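Local coordinates for periplasmic His/Glu/Gln/Arg/opine family-binding protein (Silicibacter pomeroyi, PDB 3I6V), which binds lysine between two lobes and probably serves as the periplasmic solute-binding component of an amino-acid ABC transporter, at residues Y18-D23 and K213-E218; P58-G63 and E80-T85. All coordinates share one frame; numbering follows the deposited sequence.

Contact 1: residues Y18-D23 and K213-E218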
ATOM      1  N   TYR A  18      -1.802   3.371  -5.766  1.00 23.11           N
ATOM      2  CA  TYR A  18      -0.527   2.634  -5.708  1.00 23.80           C
ATOM      3  C   TYR A  18      -0.415   1.609  -6.840  1.00 23.83           C
ATOM      4  O   TYR A  18       0.556   1.609  -7.608  1.00 24.86           O
ATOM      5  CB  TYR A  18      -0.414   1.866  -4.372  1.00 23.14           C
ATOM      6  CG  TYR A  18      -0.426   2.740  -3.154  1.00 23.30           C
ATOM      7  CD1 TYR A  18      -1.634   3.071  -2.525  1.00 25.00           C
ATOM      8  CD2 TYR A  18       0.768   3.230  -2.613  1.00 24.58           C
ATOM      9  CE1 TYR A  18      -1.661   3.892  -1.362  1.00 25.57           C
ATOM     10  CE2 TYR A  18       0.772   4.054  -1.438  1.00 25.31           C
ATOM     11  CZ  TYR A  18      -0.441   4.360  -0.823  1.00 29.44           C
ATOM     12  OH  TYR A  18      -0.458   5.147   0.314  1.00 26.99           O
ATOM     13  N   ASN A  19      -1.396   0.712  -6.895  1.00 24.42           N
ATOM     14  CA  ASN A  19      -1.454  -0.325  -7.911  1.00 25.01           C
ATOM     15  C   ASN A  19      -2.917  -0.721  -8.250  1.00 25.69           C
ATOM     16  O   ASN A  19      -3.817  -0.655  -7.395  1.00 25.12           O
ATOM     17  CB  ASN A  19      -0.640  -1.561  -7.495  1.00 25.17           C
ATOM     18  CG  ASN A  19      -1.171  -2.218  -6.232  1.00 26.10           C
ATOM     19  OD1 ASN A  19      -2.120  -3.030  -6.287  1.00 27.88           O
ATOM     20  ND2 ASN A  19      -0.556  -1.900  -5.086  1.00 22.60           N
ATOM     21  N   PHE A  20      -3.150  -1.109  -9.502  1.00 25.10           N
ATOM     22  CA  PHE A  20      -4.501  -1.553  -9.925  1.00 26.25           C
ATOM     23  C   PHE A  20      -4.405  -2.246 -11.284  1.00 26.34           C
ATOM     24  O   PHE A  20      -3.376  -2.131 -11.946  1.00 27.56           O
ATOM     25  CB  PHE A  20      -5.545  -0.397  -9.881  1.00 24.89           C
ATOM     26  CG  PHE A  20      -5.256   0.755 -10.816  1.00 26.50           C
ATOM     27  CD1 PHE A  20      -4.458   1.814 -10.413  1.00 27.47           C
ATOM     28  CD2 PHE A  20      -5.847   0.810 -12.088  1.00 29.82           C
ATOM     29  CE1 PHE A  20      -4.190   2.885 -11.277  1.00 28.25           C
ATOM     30  CE2 PHE A  20      -5.612   1.877 -12.957  1.00 30.08           C
ATOM     31  CZ  PHE A  20      -4.776   2.921 -12.564  1.00 31.30           C
ATOM     32  N   ILE A  21      -5.439  -3.000 -11.669  1.00 26.96           N
ATOM     33  CA  ILE A  21      -5.493  -3.593 -13.005  1.00 26.82           C
ATOM     34  C   ILE A  21      -6.347  -2.650 -13.851  1.00 27.02           C
ATOM     35  O   ILE A  21      -7.488  -2.369 -13.501  1.00 26.03           O
ATOM     36  CB  ILE A  21      -6.118  -5.012 -12.997  1.00 27.85           C
ATOM     37  CG1 ILE A  21      -5.435  -5.914 -11.961  1.00 26.88           C
ATOM     38  CG2 ILE A  21      -6.144  -5.632 -14.455  1.00 26.47           C
ATOM     39  CD1 ILE A  21      -3.909  -6.120 -12.176  1.00 28.43           C
ATOM     40  N   ASN A  22      -5.773  -2.105 -14.923  1.00 26.82           N
ATOM     41  CA  ASN A  22      -6.520  -1.184 -15.763  1.00 26.76           C
ATOM     42  C   ASN A  22      -7.502  -1.945 -16.684  1.00 26.48           C
ATOM     43  O   ASN A  22      -7.578  -3.170 -16.656  1.00 25.26           O
ATOM     44  CB  ASN A  22      -5.586  -0.172 -16.494  1.00 25.55           C
ATOM     45  CG  ASN A  22      -4.678  -0.821 -17.538  1.00 26.16           C
ATOM     46  OD1 ASN A  22      -4.959  -1.911 -18.078  1.00 27.03           O
ATOM     47  ND2 ASN A  22      -3.581  -0.136 -17.848  1.00 25.99           N
ATOM     48  N   ASP A  23      -8.273  -1.206 -17.473  1.00 28.24           N
ATOM     49  CA  ASP A  23      -9.328  -1.820 -18.302  1.00 29.63           C
ATOM     50  C   ASP A  23      -8.781  -2.695 -19.456  1.00 29.48           C
ATOM     51  O   ASP A  23      -9.507  -3.498 -20.051  1.00 30.19           O
ATOM     52  CB  ASP A  23     -10.269  -0.711 -18.812  1.00 30.37           C
ATOM     53  CG  ASP A  23     -11.114  -0.103 -17.680  1.00 32.68           C
ATOM     54  OD1 ASP A  23     -11.627  -0.888 -16.851  1.00 34.29           O
ATOM     55  OD2 ASP A  23     -11.250   1.145 -17.611  1.00 34.91           O
ATOM     56  N   LYS A 213       4.598  13.139  -6.579  1.00 31.41           N
ATOM     57  CA  LYS A 213       3.667  14.268  -6.753  1.00 32.72           C
ATOM     58  C   LYS A 213       2.698  13.984  -7.914  1.00 32.57           C
ATOM     59  O   LYS A 213       1.507  14.207  -7.779  1.00 32.53           O
ATOM     60  CB  LYS A 213       4.425  15.604  -6.938  1.00 32.54           C
ATOM     61  CG  LYS A 213       5.062  16.139  -5.655  1.00 35.78           C
ATOM     62  CD  LYS A 213       6.052  17.275  -5.926  1.00 40.52           C
ATOM     63  CE  LYS A 213       6.737  17.729  -4.629  1.00 44.76           C
ATOM     64  NZ  LYS A 213       8.218  18.025  -4.869  1.00 45.85           N
ATOM     65  N   LYS A 214       3.205  13.452  -9.028  1.00 33.02           N
ATOM     66  CA  LYS A 214       2.345  13.063 -10.166  1.00 33.64           C
ATOM     67  C   LYS A 214       1.148  12.201  -9.685  1.00 33.97           C
ATOM     68  O   LYS A 214      -0.029  12.505  -9.989  1.00 32.84           O
ATOM     69  CB  LYS A 214       3.171  12.331 -11.238  1.00 34.17           C
ATOM     70  CG  LYS A 214       2.357  11.889 -12.448  1.00 36.05           C
ATOM     71  CD  LYS A 214       3.198  11.001 -13.379  1.00 37.30           C
ATOM     72  CE  LYS A 214       2.321  10.366 -14.474  1.00 37.71           C
ATOM     73  NZ  LYS A 214       3.140   9.455 -15.323  1.00 38.35           N
ATOM     74  N   TRP A 215       1.439  11.150  -8.909  1.00 32.43           N
ATOM     75  CA  TRP A 215       0.390  10.214  -8.494  1.00 31.92           C
ATOM     76  C   TRP A 215      -0.359  10.567  -7.198  1.00 32.14           C
ATOM     77  O   TRP A 215      -1.520  10.227  -7.061  1.00 31.70           O
ATOM     78  CB  TRP A 215       0.948   8.795  -8.419  1.00 31.51           C
ATOM     79  CG  TRP A 215       1.262   8.217  -9.753  1.00 31.16           C
ATOM     80  CD1 TRP A 215       2.454   8.285 -10.422  1.00 32.03           C
ATOM     81  CD2 TRP A 215       0.375   7.477 -10.593  1.00 32.76           C
ATOM     82  NE1 TRP A 215       2.367   7.619 -11.617  1.00 31.89           N
ATOM     83  CE2 TRP A 215       1.097   7.123 -11.755  1.00 32.17           C
ATOM     84  CE3 TRP A 215      -0.971   7.073 -10.477  1.00 32.33           C
ATOM     85  CZ2 TRP A 215       0.522   6.379 -12.798  1.00 33.97           C
ATOM     86  CZ3 TRP A 215      -1.542   6.349 -11.516  1.00 31.75           C
ATOM     87  CH2 TRP A 215      -0.797   6.009 -12.661  1.00 33.25           C
ATOM     88  N   PHE A 216       0.305  11.239  -6.257  1.00 32.52           N
ATOM     89  CA  PHE A 216      -0.272  11.491  -4.935  1.00 33.39           C
ATOM     90  C   PHE A 216      -0.625  12.962  -4.677  1.00 35.10           C
ATOM     91  O   PHE A 216      -1.250  13.279  -3.661  1.00 35.24           O
ATOM     92  CB  PHE A 216       0.630  10.916  -3.810  1.00 32.36           C
ATOM     93  CG  PHE A 216       0.765   9.421  -3.865  1.00 29.26           C
ATOM     94  CD1 PHE A 216       1.880   8.843  -4.457  1.00 28.90           C
ATOM     95  CD2 PHE A 216      -0.244   8.596  -3.364  1.00 28.21           C
ATOM     96  CE1 PHE A 216       2.023   7.439  -4.551  1.00 27.97           C
ATOM     97  CE2 PHE A 216      -0.136   7.187  -3.460  1.00 26.94           C
ATOM     98  CZ  PHE A 216       0.996   6.605  -4.059  1.00 25.57           C
ATOM     99  N   GLY A 217      -0.246  13.848  -5.601  1.00 36.53           N
ATOM    100  CA  GLY A 217      -0.638  15.262  -5.508  1.00 39.13           C
ATOM    101  C   GLY A 217       0.510  16.178  -5.128  1.00 40.81           C
ATOM    102  O   GLY A 217       1.496  15.732  -4.528  1.00 40.40           O
ATOM    103  N   GLU A 218       0.370  17.467  -5.438  1.00 42.46           N
ATOM    104  CA  GLU A 218       1.422  18.463  -5.170  1.00 44.51           C
ATOM    105  C   GLU A 218       1.830  18.571  -3.693  1.00 44.54           C
ATOM    106  O   GLU A 218       2.963  18.944  -3.377  1.00 44.35           O
ATOM    107  CB  GLU A 218       1.021  19.854  -5.706  1.00 45.42           C
ATOM    108  CG  GLU A 218       1.097  19.971  -7.233  1.00 48.38           C
ATOM    109  CD  GLU A 218       2.431  19.480  -7.794  1.00 52.96           C
ATOM    110  OE1 GLU A 218       3.493  19.993  -7.360  1.00 54.75           O
ATOM    111  OE2 GLU A 218       2.418  18.577  -8.666  1.00 53.77           O
TER
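Y18 and F216 touch ring to ring across two backbones that stay well apart, the nearest CA atoms being those of Y18 and W215, 8.1 Å from each other, so 18-23 and 213-218 meet through side chains alone. Residues 19-21 form a short strand, and Y18 with N19 makes a classic beta bulge opposite Y15. On the other side the helix ends at F216: G217 N still bonds to K213 O at 2.8 Å, but G217 turns to positive phi (108°), a conformation in which a side chain would press on the preceding carbonyl oxygen.

The main contact joins two aromatic rings. F216 sets CE2 and CZ over one face of the Y18 ring, CZ lying 3.7 Å from Y18 CE2. The centroids are 5.0 Å apart and the planes inclined at 56°, an oblique pairing. F216 has CG anti to its carbonyl carbon (chi1 -63°), which carries the ring from the last helical turn toward the tyrosine. A lighter apolar touch lies alongside, where W215 CZ3 comes to the edge of the F20 ring, 4.4 Å from F20 CE1. Putting an alanine at Y18 would probably leave F216 without the ring it leans over and D152 without its hydroxyl partner.

Outside partners fix the polar ends: Y18 OH bonds to D152 OD2, and W215 NE1 to E33 OE1. Y18 also stacks on Y15, a residue of the lysine pocket, and F216 meets F30 edge-to-face. The C-terminal end of helix 207-216 thus packs beside the antiparallel sheet of 14-15, 19-21 and 27-28, with helix 153-162 and strand 83-89 touching both Y18 and F216.

Contact 2: residues P58-G63 and E80-T85. With NA (sodium ion), chain C.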
ATOM      1  N   PRO A  58       3.283 -15.152   1.648  1.00 22.06           N
ATOM      2  CA  PRO A  58       3.628 -16.595   1.456  1.00 22.94           C
ATOM      3  C   PRO A  58       3.944 -16.951   0.011  1.00 22.79           C
ATOM      4  O   PRO A  58       4.850 -17.753  -0.236  1.00 23.97           O
ATOM      5  CB  PRO A  58       2.360 -17.354   1.918  1.00 24.21           C
ATOM      6  CG  PRO A  58       1.515 -16.385   2.638  1.00 24.23           C
ATOM      7  CD  PRO A  58       2.072 -14.965   2.465  1.00 22.40           C
ATOM      8  N   ASN A  59       3.245 -16.337  -0.945  1.00 22.31           N
ATOM      9  CA  ASN A  59       3.521 -16.632  -2.358  1.00 22.90           C
ATOM     10  C   ASN A  59       4.845 -16.057  -2.904  1.00 23.00           C
ATOM     11  O   ASN A  59       5.390 -16.598  -3.878  1.00 23.51           O
ATOM     12  CB  ASN A  59       2.306 -16.289  -3.238  1.00 21.61           C
ATOM     13  CG  ASN A  59       1.117 -17.232  -2.963  1.00 24.27           C
ATOM     14  OD1 ASN A  59       1.253 -18.207  -2.227  1.00 24.37           O
ATOM     15  ND2 ASN A  59      -0.026 -16.945  -3.564  1.00 22.52           N
ATOM     16  N   LEU A  60       5.357 -14.976  -2.294  1.00 21.88           N
ATOM     17  CA  LEU A  60       6.732 -14.542  -2.547  1.00 21.97           C
ATOM     18  C   LEU A  60       7.684 -15.594  -1.999  1.00 22.52           C
ATOM     19  O   LEU A  60       8.629 -16.011  -2.683  1.00 22.88           O
ATOM     20  CB  LEU A  60       7.038 -13.190  -1.845  1.00 21.89           C
ATOM     21  CG  LEU A  60       8.530 -12.805  -1.724  1.00 21.90           C
ATOM     22  CD1 LEU A  60       9.090 -12.430  -3.090  1.00 22.78           C
ATOM     23  CD2 LEU A  60       8.732 -11.616  -0.775  1.00 23.27           C
ATOM     24  N   VAL A  61       7.451 -16.000  -0.753  1.00 23.30           N
ATOM     25  CA  VAL A  61       8.343 -16.983  -0.095  1.00 24.40           C
ATOM     26  C   VAL A  61       8.402 -18.317  -0.885  1.00 25.21           C
ATOM     27  O   VAL A  61       9.464 -18.910  -0.982  1.00 24.46           O
ATOM     28  CB  VAL A  61       7.945 -17.189   1.410  1.00 24.24           C
ATOM     29  CG1 VAL A  61       8.713 -18.361   2.060  1.00 25.94           C
ATOM     30  CG2 VAL A  61       8.194 -15.879   2.205  1.00 23.34           C
ATOM     31  N   SER A  62       7.281 -18.747  -1.488  1.00 26.47           N
ATOM     32  CA  SER A  62       7.213 -20.019  -2.219  0.50 27.26           C
ATOM     33  C   SER A  62       7.757 -19.901  -3.640  1.00 28.03           C
ATOM     34  O   SER A  62       7.818 -20.896  -4.373  1.00 27.74           O
ATOM     35  CB  SER A  62       5.772 -20.560  -2.261  0.50 27.35           C
ATOM     36  OG  SER A  62       5.225 -20.640  -0.959  0.50 26.99           O
ATOM     37  N   GLY A  63       8.119 -18.678  -4.045  1.00 27.83           N
ATOM     38  CA  GLY A  63       8.751 -18.484  -5.332  1.00 27.70           C
ATOM     39  C   GLY A  63       7.828 -18.233  -6.511  1.00 28.09           C
ATOM     40  O   GLY A  63       8.276 -18.353  -7.643  1.00 27.32           O
ATOM     41  N   GLU A  80      10.423 -10.405  10.085  1.00 19.48           N
ATOM     42  CA  GLU A  80      10.643 -11.775  10.590  1.00 20.01           C
ATOM     43  C   GLU A  80      10.659 -12.789   9.466  1.00 20.21           C
ATOM     44  O   GLU A  80      11.295 -13.814   9.604  1.00 20.19           O
ATOM     45  CB  GLU A  80       9.565 -12.217  11.601  1.00 20.63           C
ATOM     46  CG  GLU A  80       9.437 -11.273  12.804  1.00 24.56           C
ATOM     47  CD  GLU A  80       8.198 -11.569  13.657  1.00 29.54           C
ATOM     48  OE1 GLU A  80       7.449 -12.521  13.351  1.00 29.91           O
ATOM     49  OE2 GLU A  80       7.974 -10.835  14.638  1.00 31.29           O
ATOM     50  N   VAL A  81       9.963 -12.523   8.353  1.00 19.35           N
ATOM     51  CA  VAL A  81       9.910 -13.522   7.238  1.00 20.19           C
ATOM     52  C   VAL A  81      10.441 -13.072   5.862  1.00 19.47           C
ATOM     53  O   VAL A  81      10.800 -13.905   5.024  1.00 19.78           O
ATOM     54  CB  VAL A  81       8.513 -14.045   7.037  1.00 20.98           C
ATOM     55  CG1 VAL A  81       8.067 -14.935   8.246  1.00 23.46           C
ATOM     56  CG2 VAL A  81       7.550 -12.849   6.811  1.00 19.86           C
ATOM     57  N   ILE A  82      10.472 -11.768   5.614  1.00 17.90           N
ATOM     58  CA  ILE A  82      10.989 -11.248   4.348  1.00 18.01           C
ATOM     59  C   ILE A  82      11.954 -10.103   4.642  1.00 17.73           C
ATOM     60  O   ILE A  82      12.035  -9.686   5.798  1.00 17.12           O
ATOM     61  CB  ILE A  82       9.826 -10.719   3.415  1.00 17.41           C
ATOM     62  CG1 ILE A  82       9.067  -9.586   4.087  1.00 18.15           C
ATOM     63  CG2 ILE A  82       8.871 -11.880   3.016  1.00 19.50           C
ATOM     64  CD1 ILE A  82       8.138  -8.777   3.111  1.00 20.87           C
ATOM     65  N   ASP A  83      12.625  -9.578   3.612  1.00 17.20           N
ATOM     66  CA  ASP A  83      13.504  -8.409   3.742  1.00 18.76           C
ATOM     67  C   ASP A  83      13.000  -7.248   2.884  1.00 19.30           C
ATOM     68  O   ASP A  83      12.465  -7.457   1.797  1.00 20.10           O
ATOM     69  CB  ASP A  83      14.928  -8.754   3.300  1.00 17.92           C
ATOM     70  CG  ASP A  83      15.778  -9.399   4.416  1.00 21.09           C
ATOM     71  OD1 ASP A  83      15.360  -9.514   5.605  1.00 22.55           O
ATOM     72  OD2 ASP A  83      16.893  -9.846   4.072  1.00 25.53           O
ATOM     73  N   PHE A  84      13.168  -6.028   3.371  1.00 19.25           N
ATOM     74  CA  PHE A  84      12.678  -4.837   2.643  1.00 19.21           C
ATOM     75  C   PHE A  84      13.833  -4.014   2.056  1.00 19.48           C
ATOM     76  O   PHE A  84      14.923  -3.975   2.642  1.00 18.72           O
ATOM     77  CB  PHE A  84      11.889  -3.933   3.586  1.00 19.14           C
ATOM     78  CG  PHE A  84      10.534  -4.471   3.970  1.00 19.07           C
ATOM     79  CD1 PHE A  84      10.365  -5.144   5.175  1.00 18.37           C
ATOM     80  CD2 PHE A  84       9.417  -4.255   3.140  1.00 21.59           C
ATOM     81  CE1 PHE A  84       9.112  -5.638   5.562  1.00 20.07           C
ATOM     82  CE2 PHE A  84       8.143  -4.725   3.511  1.00 21.17           C
ATOM     83  CZ  PHE A  84       7.986  -5.417   4.718  1.00 20.75           C
ATOM     84  N   THR A  85      13.596  -3.365   0.915  1.00 19.26           N
ATOM     85  CA  THR A  85      14.432  -2.238   0.470  1.00 19.34           C
ATOM     86  C   THR A  85      14.203  -1.083   1.425  1.00 19.34           C
ATOM     87  O   THR A  85      13.332  -1.160   2.288  1.00 19.39           O
ATOM     88  CB  THR A  85      14.032  -1.754  -0.977  1.00 19.20           C
ATOM     89  OG1 THR A  85      12.680  -1.249  -0.974  1.00 19.21           O
ATOM     90  CG2 THR A  85      14.158  -2.864  -1.984  1.00 16.32           C
TER
HETATM   91 NA    NA C 279      13.852 -10.160   7.363  1.00 17.71          NA
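I82 CG2 is the methyl on which this contact turns: L60 CD2 lies 3.8 Å from it and V61 CG2 4.1 Å. The L60 and I82 side chains cross at about a right angle, so they meet through methyl groups instead of running alongside each other. V61 CG2 also lies 4.3 Å from the carbonyl oxygen V81 O, a loose van der Waals approach on the more exposed side. Only 114 Å² is buried, counting both sides, which marks a small hydrophobic seam.

The next shell explains how these methyls are presented. I82 CG2 stands anti to the carbonyl carbon while CG1 sits between the backbone N and the carbonyl carbon (chi1 61°), leaving CG2 to face the helix. Behind the side chain, the I82 backbone is held by the sodium ion: I82 O coordinates it at 2.4 Å, and D83 OD1 binds it at 2.4 Å as well. D79 O, D79 OD1 and E186 OE2 supply the other three oxygens, so the ion joins D79, I82 and D83 to E186, which is far along the chain.

On the helical side, L60 and V61 occupy the final turn. S62 N donates to P58 O at 2.9 Å, keeping the helical pattern up to its end. G63 then closes a Schellman motif at positive phi, with G63 N bonded to L60 O at 3.0 Å.

Farther out, R185 NH1 hydrogen-bonds to L60 O, and I57 of the same helix touches V81 and I82. The contact therefore packs the C-terminal end of helix 56-61 against the approach to strand 83-89, which pairs antiparallel with 180-184 and places T85 against helix 189-204.

Contacts 1 and 2 lie on opposite sides of the chain's centre, their own centres 25 Å apart and their nearest atoms about 12 Å apart, so they do not touch. In sequence, contact 2 is nested within the long loop that contact 1 closes. Strand 83-89 relates them: its beginning belongs to contact 2, while I89 touches Y18 and F216 of contact 1. Neither contact binds the lysine directly. The Y18 side chain is about 6 Å from the ligand, in the second shell of the pocket, whereas the side chain of I82, whose backbone belongs to the sodium site, is about 9 Å from it.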